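Local structure of 457aa long hypothetical protein (2CSU) at residues A[385-397]-A[415-428]. The protein is of unknown function but belongs to the succinyl-CoA ligase-like proteins, joining a Rossmann-type CoA-binding domain to a flavodoxin-like domain and a related ligase-CoA domain. Sequence-based numbering, arbitrary orientation.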
ATOM      1  N   THR A 385       7.893  23.314  -6.291  1.00 43.92           N
ATOM      2  CA  THR A 385       7.005  22.544  -7.154  1.00 42.54           C
ATOM      3  C   THR A 385       6.874  21.117  -6.630  1.00 41.68           C
ATOM      4  O   THR A 385       7.567  20.718  -5.698  1.00 41.15           O
ATOM      5  CB  THR A 385       7.515  22.484  -8.600  1.00 42.85           C
ATOM      6  OG1 THR A 385       8.638  21.598  -8.662  1.00 43.00           O
ATOM      7  CG2 THR A 385       7.953  23.845  -9.077  1.00 42.40           C
ATOM      8  N   LEU A 386       5.991  20.345  -7.249  1.00 40.90           N
ATOM      9  CA  LEU A 386       5.748  18.981  -6.819  1.00 40.27           C
ATOM     10  C   LEU A 386       6.759  17.988  -7.376  1.00 38.99           C
ATOM     11  O   LEU A 386       6.790  16.828  -6.956  1.00 38.18           O
ATOM     12  CB  LEU A 386       4.338  18.563  -7.242  1.00 40.87           C
ATOM     13  CG  LEU A 386       3.162  19.397  -6.730  1.00 41.13           C
ATOM     14  CD1 LEU A 386       1.912  19.054  -7.512  1.00 42.13           C
ATOM     15  CD2 LEU A 386       2.957  19.141  -5.257  1.00 42.97           C
ATOM     16  N   THR A 387       7.598  18.450  -8.301  1.00 37.58           N
ATOM     17  CA  THR A 387       8.565  17.567  -8.942  1.00 35.89           C
ATOM     18  C   THR A 387      10.014  18.020  -8.910  1.00 34.89           C
ATOM     19  O   THR A 387      10.888  17.303  -9.385  1.00 35.36           O
ATOM     20  CB  THR A 387       8.218  17.377 -10.430  1.00 36.29           C
ATOM     21  OG1 THR A 387       8.426  18.616 -11.118  1.00 36.27           O
ATOM     22  CG2 THR A 387       6.769  16.959 -10.602  1.00 34.93           C
ATOM     23  N   GLU A 388      10.299  19.190  -8.356  1.00 33.60           N
ATOM     24  CA  GLU A 388      11.678  19.655  -8.384  1.00 32.18           C
ATOM     25  C   GLU A 388      12.668  18.752  -7.675  1.00 31.26           C
ATOM     26  O   GLU A 388      13.775  18.530  -8.167  1.00 30.72           O
ATOM     27  CB  GLU A 388      11.778  21.095  -7.853  1.00 33.43           C
ATOM     28  CG  GLU A 388      11.264  21.347  -6.446  1.00 35.20           C
ATOM     29  CD  GLU A 388      11.369  22.823  -6.065  1.00 35.70           C
ATOM     30  OE1 GLU A 388      10.538  23.630  -6.550  1.00 34.93           O
ATOM     31  OE2 GLU A 388      12.293  23.175  -5.300  1.00 35.19           O
ATOM     32  N   HIS A 389      12.273  18.210  -6.530  1.00 30.17           N
ATOM     33  CA  HIS A 389      13.166  17.337  -5.785  1.00 28.50           C
ATOM     34  C   HIS A 389      13.489  16.111  -6.627  1.00 27.28           C
ATOM     35  O   HIS A 389      14.642  15.707  -6.725  1.00 25.82           O
ATOM     36  CB  HIS A 389      12.508  16.987  -4.454  1.00 28.62           C
ATOM     37  CG  HIS A 389      11.840  18.165  -3.816  1.00 28.23           C
ATOM     38  ND1 HIS A 389      10.573  18.577  -4.167  1.00 27.64           N
ATOM     39  CD2 HIS A 389      12.302  19.080  -2.930  1.00 27.63           C
ATOM     40  CE1 HIS A 389      10.284  19.696  -3.526  1.00 29.04           C
ATOM     41  NE2 HIS A 389      11.318  20.024  -2.771  1.00 28.64           N
ATOM     42  N   ALA A 390      12.477  15.527  -7.254  1.00 27.53           N
ATOM     43  CA  ALA A 390      12.716  14.381  -8.125  1.00 28.37           C
ATOM     44  C   ALA A 390      13.645  14.821  -9.263  1.00 30.13           C
ATOM     45  O   ALA A 390      14.654  14.179  -9.538  1.00 29.96           O
ATOM     46  CB  ALA A 390      11.418  13.879  -8.683  1.00 28.22           C
ATOM     47  N   GLU A 391      13.306  15.923  -9.925  1.00 31.92           N
ATOM     48  CA  GLU A 391      14.141  16.421 -11.016  1.00 33.36           C
ATOM     49  C   GLU A 391      15.566  16.498 -10.512  1.00 33.61           C
ATOM     50  O   GLU A 391      16.493  16.039 -11.174  1.00 35.03           O
ATOM     51  CB  GLU A 391      13.663  17.804 -11.467  1.00 34.53           C
ATOM     52  CG  GLU A 391      12.311  17.772 -12.165  1.00 35.60           C
ATOM     53  CD  GLU A 391      11.641  19.128 -12.200  1.00 37.34           C
ATOM     54  OE1 GLU A 391      10.433  19.177 -12.520  1.00 37.45           O
ATOM     55  OE2 GLU A 391      12.318  20.139 -11.905  1.00 38.11           O
ATOM     56  N   GLY A 392      15.736  17.069  -9.323  1.00 34.20           N
ATOM     57  CA  GLY A 392      17.065  17.167  -8.743  1.00 33.10           C
ATOM     58  C   GLY A 392      17.751  15.817  -8.595  1.00 32.77           C
ATOM     59  O   GLY A 392      18.968  15.723  -8.740  1.00 32.91           O
ATOM     60  N   ILE A 393      16.987  14.768  -8.304  1.00 32.31           N
ATOM     61  CA  ILE A 393      17.560  13.425  -8.152  1.00 31.87           C
ATOM     62  C   ILE A 393      18.033  12.941  -9.518  1.00 32.26           C
ATOM     63  O   ILE A 393      19.165  12.475  -9.702  1.00 31.18           O
ATOM     64  CB  ILE A 393      16.502  12.386  -7.672  1.00 31.42           C
ATOM     65  CG1 ILE A 393      15.983  12.735  -6.275  1.00 30.58           C
ATOM     66  CG2 ILE A 393      17.108  10.980  -7.714  1.00 30.30           C
ATOM     67  CD1 ILE A 393      17.017  12.717  -5.238  1.00 31.42           C
ATOM     68  N   ILE A 394      17.104  13.031 -10.458  1.00 33.10           N
ATOM     69  CA  ILE A 394      17.305  12.619 -11.831  1.00 34.63           C
ATOM     70  C   ILE A 394      18.507  13.315 -12.456  1.00 35.47           C
ATOM     71  O   ILE A 394      19.393  12.672 -13.017  1.00 34.98           O
ATOM     72  CB  ILE A 394      16.025  12.916 -12.640  1.00 34.28           C
ATOM     73  CG1 ILE A 394      14.898  12.003 -12.140  1.00 33.85           C
ATOM     74  CG2 ILE A 394      16.290  12.771 -14.129  1.00 34.49           C
ATOM     75  CD1 ILE A 394      13.577  12.179 -12.844  1.00 33.66           C
ATOM     76  N   ARG A 395      18.539  14.634 -12.340  1.00 36.51           N
ATOM     77  CA  ARG A 395      19.634  15.412 -12.900  1.00 37.74           C
ATOM     78  C   ARG A 395      20.990  14.946 -12.351  1.00 38.12           C
ATOM     79  O   ARG A 395      21.975  14.863 -13.090  1.00 36.99           O
ATOM     80  CB  ARG A 395      19.400  16.892 -12.586  1.00 39.98           C
ATOM     81  CG  ARG A 395      20.389  17.846 -13.209  1.00 42.20           C
ATOM     82  CD  ARG A 395      20.201  19.226 -12.629  1.00 44.80           C
ATOM     83  NE  ARG A 395      21.386  20.050 -12.814  1.00 46.89           N
ATOM     84  CZ  ARG A 395      21.632  21.151 -12.115  1.00 48.70           C
ATOM     85  NH1 ARG A 395      20.769  21.553 -11.186  1.00 49.35           N
ATOM     86  NH2 ARG A 395      22.743  21.840 -12.333  1.00 49.21           N
ATOM     87  N   ALA A 396      21.043  14.628 -11.057  1.00 38.55           N
ATOM     88  CA  ALA A 396      22.290  14.171 -10.442  1.00 38.47           C
ATOM     89  C   ALA A 396      22.731  12.806 -10.969  1.00 39.51           C
ATOM     90  O   ALA A 396      23.882  12.639 -11.371  1.00 39.55           O
ATOM     91  CB  ALA A 396      22.147  14.127  -8.918  1.00 38.41           C
ATOM     92  N   VAL A 397      21.828  11.826 -10.961  1.00 40.18           N
ATOM     93  CA  VAL A 397      22.166  10.485 -11.451  1.00 40.88           C
ATOM     94  C   VAL A 397      22.689  10.576 -12.883  1.00 41.67           C
ATOM     95  O   VAL A 397      23.694   9.949 -13.245  1.00 40.97           O
ATOM     96  CB  VAL A 397      20.927   9.543 -11.441  1.00 40.37           C
ATOM     97  CG1 VAL A 397      21.284   8.200 -12.087  1.00 39.79           C
ATOM     98  CG2 VAL A 397      20.431   9.329 -10.004  1.00 39.81           C
ATOM     99  N   VAL A 415      -0.243  14.031  -3.643  1.00 36.33           N
ATOM    100  CA  VAL A 415       0.813  15.043  -3.683  1.00 35.46           C
ATOM    101  C   VAL A 415       2.111  14.560  -4.333  1.00 35.74           C
ATOM    102  O   VAL A 415       2.839  15.343  -4.953  1.00 35.51           O
ATOM    103  CB  VAL A 415       1.146  15.516  -2.250  1.00 34.84           C
ATOM    104  CG1 VAL A 415       2.184  16.627  -2.283  1.00 35.22           C
ATOM    105  CG2 VAL A 415      -0.110  15.957  -1.533  1.00 35.34           C
ATOM    106  N   SER A 416       2.407  13.272  -4.190  1.00 35.81           N
ATOM    107  CA  SER A 416       3.643  12.714  -4.730  1.00 36.25           C
ATOM    108  C   SER A 416       3.545  11.984  -6.074  1.00 36.79           C
ATOM    109  O   SER A 416       4.548  11.531  -6.612  1.00 36.49           O
ATOM    110  CB  SER A 416       4.257  11.778  -3.683  1.00 36.29           C
ATOM    111  OG  SER A 416       3.459  10.621  -3.502  1.00 36.28           O
ATOM    112  N   GLU A 417       2.342  11.886  -6.624  1.00 38.24           N
ATOM    113  CA  GLU A 417       2.135  11.172  -7.875  1.00 40.54           C
ATOM    114  C   GLU A 417       2.971  11.619  -9.065  1.00 40.44           C
ATOM    115  O   GLU A 417       3.555  10.780  -9.757  1.00 39.88           O
ATOM    116  CB  GLU A 417       0.645  11.186  -8.243  1.00 42.42           C
ATOM    117  CG  GLU A 417      -0.190  10.221  -7.400  1.00 45.87           C
ATOM    118  CD  GLU A 417      -0.920   9.177  -8.236  1.00 47.86           C
ATOM    119  OE1 GLU A 417      -0.309   8.655  -9.206  1.00 49.20           O
ATOM    120  OE2 GLU A 417      -2.098   8.883  -7.925  1.00 49.39           O
ATOM    121  N   LYS A 418       3.040  12.925  -9.306  1.00 40.52           N
ATOM    122  CA  LYS A 418       3.809  13.428 -10.436  1.00 40.25           C
ATOM    123  C   LYS A 418       5.301  13.171 -10.269  1.00 39.78           C
ATOM    124  O   LYS A 418       5.990  12.854 -11.231  1.00 39.67           O
ATOM    125  CB  LYS A 418       3.553  14.927 -10.630  1.00 41.93           C
ATOM    126  CG  LYS A 418       2.101  15.265 -10.950  1.00 43.68           C
ATOM    127  CD  LYS A 418       1.854  16.773 -10.953  1.00 45.56           C
ATOM    128  CE  LYS A 418       0.365  17.079 -11.099  1.00 47.21           C
ATOM    129  NZ  LYS A 418       0.003  18.435 -10.595  1.00 48.84           N
ATOM    130  N   ALA A 419       5.805  13.316  -9.051  1.00 39.24           N
ATOM    131  CA  ALA A 419       7.227  13.076  -8.814  1.00 38.37           C
ATOM    132  C   ALA A 419       7.564  11.603  -9.074  1.00 37.70           C
ATOM    133  O   ALA A 419       8.598  11.290  -9.657  1.00 36.97           O
ATOM    134  CB  ALA A 419       7.597  13.465  -7.383  1.00 37.03           C
ATOM    135  N   LYS A 420       6.687  10.699  -8.651  1.00 38.13           N
ATOM    136  CA  LYS A 420       6.928   9.274  -8.870  1.00 39.30           C
ATOM    137  C   LYS A 420       6.928   8.955 -10.362  1.00 38.84           C
ATOM    138  O   LYS A 420       7.867   8.345 -10.878  1.00 38.59           O
ATOM    139  CB  LYS A 420       5.862   8.410  -8.179  1.00 38.95           C
ATOM    140  CG  LYS A 420       6.138   6.915  -8.340  1.00 40.05           C
ATOM    141  CD  LYS A 420       5.091   6.031  -7.701  1.00 40.93           C
ATOM    142  CE  LYS A 420       5.299   4.577  -8.113  1.00 41.81           C
ATOM    143  NZ  LYS A 420       4.747   3.602  -7.121  1.00 42.23           N
ATOM    144  N   GLU A 421       5.865   9.369 -11.047  1.00 39.19           N
ATOM    145  CA  GLU A 421       5.739   9.123 -12.480  1.00 39.16           C
ATOM    146  C   GLU A 421       7.016   9.545 -13.190  1.00 38.35           C
ATOM    147  O   GLU A 421       7.545   8.809 -14.026  1.00 37.81           O
ATOM    148  CB  GLU A 421       4.522   9.875 -13.050  1.00 41.12           C
ATOM    149  CG  GLU A 421       3.185   9.167 -12.786  1.00 43.92           C
ATOM    150  CD  GLU A 421       1.952   9.979 -13.194  1.00 45.69           C
ATOM    151  OE1 GLU A 421       0.818   9.490 -12.965  1.00 46.30           O
ATOM    152  OE2 GLU A 421       2.106  11.093 -13.742  1.00 46.09           O
ATOM    153  N   LEU A 422       7.529  10.716 -12.828  1.00 37.43           N
ATOM    154  CA  LEU A 422       8.750  11.243 -13.430  1.00 36.17           C
ATOM    155  C   LEU A 422       9.986  10.413 -13.092  1.00 35.31           C
ATOM    156  O   LEU A 422      10.866  10.233 -13.935  1.00 34.82           O
ATOM    157  CB  LEU A 422       8.961  12.695 -12.993  1.00 36.68           C
ATOM    158  CG  LEU A 422      10.202  13.415 -13.536  1.00 36.88           C
ATOM    159  CD1 LEU A 422      10.176  13.471 -15.071  1.00 37.29           C
ATOM    160  CD2 LEU A 422      10.243  14.821 -12.961  1.00 36.40           C
ATOM    161  N   LEU A 423      10.072   9.930 -11.854  1.00 35.60           N
ATOM    162  CA  LEU A 423      11.209   9.098 -11.461  1.00 34.89           C
ATOM    163  C   LEU A 423      11.105   7.754 -12.187  1.00 35.10           C
ATOM    164  O   LEU A 423      12.070   7.291 -12.804  1.00 34.81           O
ATOM    165  CB  LEU A 423      11.210   8.868  -9.946  1.00 34.56           C
ATOM    166  CG  LEU A 423      11.446  10.114  -9.088  1.00 34.66           C
ATOM    167  CD1 LEU A 423      10.920   9.902  -7.681  1.00 32.80           C
ATOM    168  CD2 LEU A 423      12.932  10.434  -9.077  1.00 33.85           C
ATOM    169  N   GLU A 424       9.929   7.137 -12.113  1.00 35.29           N
ATOM    170  CA  GLU A 424       9.798   5.869 -12.822  1.00 36.72           C
ATOM    171  C   GLU A 424      10.085   6.017 -14.319  1.00 37.54           C
ATOM    172  O   GLU A 424      10.559   5.106 -14.986  1.00 37.30           O
ATOM    173  CB  GLU A 424       8.376   5.349 -12.611  1.00 36.79           C
ATOM    174  CG  GLU A 424       8.054   5.134 -11.131  1.00 36.34           C
ATOM    175  CD  GLU A 424       8.544   3.769 -10.703  1.00 36.87           C
ATOM    176  OE1 GLU A 424       8.841   2.955 -11.566  1.00 37.51           O
ATOM    177  OE2 GLU A 424       8.617   3.527  -9.499  1.00 35.28           O
ATOM    178  N   LYS A 425       9.746   7.205 -14.854  1.00 38.86           N
ATOM    179  CA  LYS A 425       9.962   7.444 -16.277  1.00 38.74           C
ATOM    180  C   LYS A 425      11.452   7.510 -16.622  1.00 37.58           C
ATOM    181  O   LYS A 425      11.857   7.528 -17.778  1.00 38.97           O
ATOM    182  CB  LYS A 425       9.283   8.764 -16.649  1.00 39.90           C
ATOM    183  CG  LYS A 425       9.686   9.256 -18.041  1.00 41.88           C
ATOM    184  CD  LYS A 425       9.504  10.769 -18.197  1.00 43.61           C
ATOM    185  CE  LYS A 425       8.321  11.130 -19.102  1.00 43.81           C
ATOM    186  NZ  LYS A 425       8.545  12.447 -19.700  1.00 46.00           N
ATOM    187  N   ASN A 426      12.281   7.587 -15.565  1.00 36.49           N
ATOM    188  CA  ASN A 426      13.721   7.655 -15.784  1.00 34.65           C
ATOM    189  C   ASN A 426      14.440   6.419 -15.233  1.00 33.00           C
ATOM    190  O   ASN A 426      15.638   6.418 -14.985  1.00 33.11           O
ATOM    191  CB  ASN A 426      14.253   8.920 -15.105  1.00 36.15           C
ATOM    192  CG  ASN A 426      13.997  10.116 -15.986  1.00 37.26           C
ATOM    193  OD1 ASN A 426      14.869  10.589 -16.710  1.00 37.70           O
ATOM    194  ND2 ASN A 426      12.758  10.631 -15.899  1.00 36.60           N
ATOM    195  N   GLY A 427      13.651   5.352 -15.004  1.00 31.86           N
ATOM    196  CA  GLY A 427      14.242   4.109 -14.515  1.00 30.41           C
ATOM    197  C   GLY A 427      14.573   4.179 -13.021  1.00 29.58           C
ATOM    198  O   GLY A 427      15.227   3.308 -12.461  1.00 30.27           O
ATOM    199  N   ILE A 428      14.035   5.098 -12.230  1.00 28.19           N
ATOM    200  CA  ILE A 428      14.239   5.061 -10.786  1.00 27.46           C
ATOM    201  C   ILE A 428      13.043   4.481 -10.050  1.00 26.36           C
ATOM    202  O   ILE A 428      12.003   5.135  -9.940  1.00 25.71           O
ATOM    203  CB  ILE A 428      14.487   6.473 -10.220  1.00 27.62           C
ATOM    204  CG1 ILE A 428      15.790   7.041 -10.785  1.00 28.49           C
ATOM    205  CG2 ILE A 428      14.496   6.429  -8.696  1.00 28.55           C
ATOM    206  CD1 ILE A 428      16.125   8.436 -10.259  1.00 27.54           C
TER
HETATM  207  O   HOH W   1       4.898  14.953  -6.753  1.00 33.11           O
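Leu386 O, Val415 O and Ala419 N all grip one water, which donates to the two carbonyls and accepts from the amide. Leu386 O lies 2.7 Å from this water, and the methyl of Ala419 also abuts that carbonyl. The water thus ties together the N-terminal ends of two nearly parallel helices, 388-397 and 417-424, whose axes approach to 9.0 Å at a crossing angle of -16°. No direct hydrogen bond joins the segments; the rest of the interface is mainly a worked example of aliphatic packing between neighbouring helices of an alpha/beta domain. The small residues at the centre are consistent with this close approach: Ala390 CB rests on Leu423, 3.8 Å from CD2, beside the methyl of Ala419. Farther along, Ile394 lies across Asn426 at about a right angle. With CG1 anti to the carbonyl carbon and chi2 fully extended (-180°), its CD1 reaches Leu422 CG at 3.7 Å while CG2 meets the Asn426 amide. That amide is steadied from within its own segment, Asn426 ND2 donating to Leu422 O at 2.8 Å, with the acceptor close to the plane of the Asn426 amide. A Schellman motif with Gly427 as C-prime residue then turns the chain, and Ile428 CD1 comes to 3.7 Å from Ile393 CG2. At the outer edge, Leu422 CD2 fits against Glu391 CG and Thr387 CB, and the extended Lys418 crosses Leu386. Beneath the pair, Ala419 and Leu423 pack on Phe410 of strand 406-411 and Ile393 on Ala374 of strand 371-377; helix 353-365 flanks helix 388-400, while Val415 meets Tyr167 of the second subunit.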